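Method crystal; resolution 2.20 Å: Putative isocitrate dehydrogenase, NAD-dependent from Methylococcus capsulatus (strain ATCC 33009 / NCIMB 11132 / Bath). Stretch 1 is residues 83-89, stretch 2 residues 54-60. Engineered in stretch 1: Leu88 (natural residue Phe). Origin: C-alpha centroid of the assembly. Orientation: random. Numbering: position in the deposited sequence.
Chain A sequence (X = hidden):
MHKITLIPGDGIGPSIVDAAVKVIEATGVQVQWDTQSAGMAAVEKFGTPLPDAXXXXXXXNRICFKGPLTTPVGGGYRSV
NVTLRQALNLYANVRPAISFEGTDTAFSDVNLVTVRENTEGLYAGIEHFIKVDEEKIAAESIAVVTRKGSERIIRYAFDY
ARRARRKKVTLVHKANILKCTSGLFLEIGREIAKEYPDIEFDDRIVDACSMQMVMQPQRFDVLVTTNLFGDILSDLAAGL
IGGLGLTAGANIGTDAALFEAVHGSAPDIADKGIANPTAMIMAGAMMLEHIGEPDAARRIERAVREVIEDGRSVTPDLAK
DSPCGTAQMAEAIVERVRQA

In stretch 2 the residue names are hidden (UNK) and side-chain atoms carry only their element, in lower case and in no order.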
# COMPACT_ATOMS: atom_id res chain seq x y z
N THR A 83 -20.78 3.61 -5.42
CA THR A 83 -22.22 3.40 -5.59
C THR A 83 -22.52 2.81 -6.97
O THR A 83 -23.32 1.88 -7.08
CB THR A 83 -22.98 4.69 -5.38
OG1 THR A 83 -22.84 5.12 -4.03
CG2 THR A 83 -24.46 4.50 -5.69
N LEU A 84 -21.91 3.36 -8.02
CA LEU A 84 -22.10 2.81 -9.36
C LEU A 84 -21.66 1.35 -9.43
O LEU A 84 -22.41 0.49 -9.90
CB LEU A 84 -21.33 3.66 -10.39
CG LEU A 84 -22.03 4.65 -11.34
CD1 LEU A 84 -23.51 4.83 -11.07
CD2 LEU A 84 -21.32 5.98 -11.30
N ARG A 85 -20.43 1.06 -8.96
CA ARG A 85 -19.92 -0.31 -8.99
C ARG A 85 -20.88 -1.28 -8.30
O ARG A 85 -21.14 -2.38 -8.79
CB ARG A 85 -18.54 -0.39 -8.32
CG ARG A 85 -17.44 0.33 -9.05
CD ARG A 85 -16.28 0.66 -8.13
NE ARG A 85 -15.23 1.35 -8.88
CZ ARG A 85 -14.24 2.04 -8.33
NH1 ARG A 85 -14.14 2.13 -7.01
NH2 ARG A 85 -13.34 2.63 -9.11
N GLN A 86 -21.42 -0.87 -7.15
CA GLN A 86 -22.29 -1.76 -6.38
C GLN A 86 -23.70 -1.86 -6.96
O GLN A 86 -24.27 -2.95 -7.01
CB GLN A 86 -22.34 -1.30 -4.93
CG GLN A 86 -20.99 -1.46 -4.24
CD GLN A 86 -20.97 -0.88 -2.84
OE1 GLN A 86 -21.83 -0.07 -2.47
NE2 GLN A 86 -19.98 -1.26 -2.06
N ALA A 87 -24.27 -0.73 -7.39
CA ALA A 87 -25.62 -0.72 -7.96
C ALA A 87 -25.68 -1.52 -9.26
O ALA A 87 -26.71 -2.13 -9.57
CB ALA A 87 -26.08 0.72 -8.20
N LEU A 88 -24.59 -1.55 -10.02
CA LEU A 88 -24.53 -2.28 -11.27
C LEU A 88 -23.86 -3.65 -11.13
O LEU A 88 -23.67 -4.32 -12.14
CB LEU A 88 -23.81 -1.46 -12.34
CG LEU A 88 -24.50 -0.13 -12.63
CD1 LEU A 88 -23.53 0.85 -13.29
CD2 LEU A 88 -25.70 -0.41 -13.51
N ASN A 89 -23.51 -4.06 -9.91
CA ASN A 89 -22.89 -5.36 -9.66
C ASN A 89 -21.61 -5.55 -10.48
O ASN A 89 -21.34 -6.64 -11.00
CB ASN A 89 -23.87 -6.51 -9.93
CG ASN A 89 -25.16 -6.38 -9.13
OD1 ASN A 89 -25.18 -5.80 -8.04
ND2 ASN A 89 -26.24 -6.91 -9.68
N UNK A 54 -29.10 9.13 -14.62
CA UNK A 54 -27.78 8.59 -14.92
C UNK A 54 -27.75 7.07 -14.74
O UNK A 54 -27.27 6.32 -15.61
c UNK A 54 -26.74 9.26 -14.03
o UNK A 54 -26.76 10.67 -14.28
c UNK A 54 -25.32 8.73 -14.30
N UNK A 55 -28.26 6.60 -13.60
CA UNK A 55 -28.32 5.17 -13.34
C UNK A 55 -29.23 4.46 -14.35
O UNK A 55 -28.88 3.40 -14.88
c UNK A 55 -27.90 4.20 -10.94
c UNK A 55 -27.38 2.90 -11.55
c UNK A 55 -28.82 4.92 -11.92
c UNK A 55 -28.66 3.94 -9.65
N UNK A 56 -30.41 5.04 -14.61
CA UNK A 56 -31.31 4.47 -15.62
C UNK A 56 -30.62 4.35 -16.97
O UNK A 56 -30.75 3.33 -17.65
c UNK A 56 -32.57 5.34 -15.74
o UNK A 56 -34.25 6.29 -14.33
c UNK A 56 -33.39 5.39 -14.46
o UNK A 56 -33.17 4.52 -13.59
N UNK A 57 -29.87 5.39 -17.36
CA UNK A 57 -29.16 5.36 -18.64
C UNK A 57 -28.13 4.24 -18.67
O UNK A 57 -28.01 3.52 -19.68
c UNK A 57 -28.49 6.71 -18.89
o UNK A 57 -27.53 6.63 -19.93
N UNK A 58 -27.36 4.07 -17.59
CA UNK A 58 -26.36 3.01 -17.60
C UNK A 58 -27.02 1.64 -17.63
O UNK A 58 -26.57 0.73 -18.33
c UNK A 58 -25.40 3.13 -16.40
c UNK A 58 -23.92 4.79 -15.13
c UNK A 58 -24.71 4.49 -16.40
c UNK A 58 -24.35 2.01 -16.47
N UNK A 59 -28.12 1.46 -16.89
CA UNK A 59 -28.77 0.16 -16.92
C UNK A 59 -29.44 -0.12 -18.25
O UNK A 59 -29.60 -1.29 -18.62
c UNK A 59 -30.38 0.29 -11.22
n UNK A 59 -30.51 0.29 -12.53
n UNK A 59 -31.01 1.19 -10.48
c UNK A 59 -29.85 -0.68 -13.39
c UNK A 59 -29.05 0.01 -14.45
c UNK A 59 -29.76 0.03 -15.77
n UNK A 59 -29.62 -0.63 -10.64
N UNK A 60 -29.84 0.92 -18.98
CA UNK A 60 -30.37 0.71 -20.32
C UNK A 60 -29.26 0.34 -21.30
O UNK A 60 -29.37 -0.64 -22.04
c UNK A 60 -31.12 1.96 -20.80
O HOH W 1 -29.00 -2.70 -8.08

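Position 54 carries three side-chain atoms: a first carbon that bears one oxygen and one carbon. It makes no contact with stretch 1. A branch at the first carbon with one hydroxyl and one methyl is threonine, Thr54. Its OG1 is hydrogen-bonded elsewhere in the structure. Its backbone O accepts from the backbone N of position 58 at 3.0 Å.

Position 55 carries four carbons, forked at the second. One terminal carbon lies 4.2 Å from CB of Ala87, 4.2 Å from CD2 of Leu88 and 4.4 Å from CD1 of Leu84. The fork at the second carbon makes it leucine, Leu55. The touching atom is CD2. The CA-to-CB bond points sideways, but the end of the side chain comes nearer to stretch 1.

Position 56 has two carbons, the second carrying two oxygens. It is exposed and out of reach of stretch 1. A carboxylate on a single methylene is aspartate, Asp56.

Position 57 has one carbon and then one oxygen. It too is out of reach. This is serine, Ser57, with OG hydrogen-bonded elsewhere in the structure.

Position 58 has four carbons, forked at the first, with one arm two carbons long. Its CA-to-CB bond points toward stretch 1. The short arm lies 3.5 Å from CD1 of Leu88, and the end of the long arm 4.1 Å from CD1 of Leu84. The pattern is isoleucine, Ile58; these atoms are CG2 and CD1.

Position 59 has three carbons, a nitrogen, then a carbon carrying two more nitrogens. The second side-chain carbon lies 3.5 Å from CD2 of Leu88. The guanidinium identifies Arg59. Its NH1 is 3.4 Å from O of Ala87, near the guanidinium plane, but the angle is too poor for a hydrogen bond. Water 1 links the two instead: it donates to Ala87 O at 2.8 Å and accepts a weak bond from Arg59 NH1 at 3.4 Å.

Position 60 has a single side-chain carbon, out of reach of stretch 1. It is alanine, Ala60.

The contact is mainly apolar. Two helices cross at -47°, and their axes approach to 11.7 Å, leaving room for side chains between them. Leu55 and Ile58 meet Leu84 and Leu88, while Ala87 adds its methyl against Leu55. Leu88, an engineered replacement for Phe, has the largest covered area. Arg59 lays its aliphatic part against Leu88. No direct hydrogen bond joins the stretches; the water provides the polar link.

Stretch 2 54-60: TLDSIRA
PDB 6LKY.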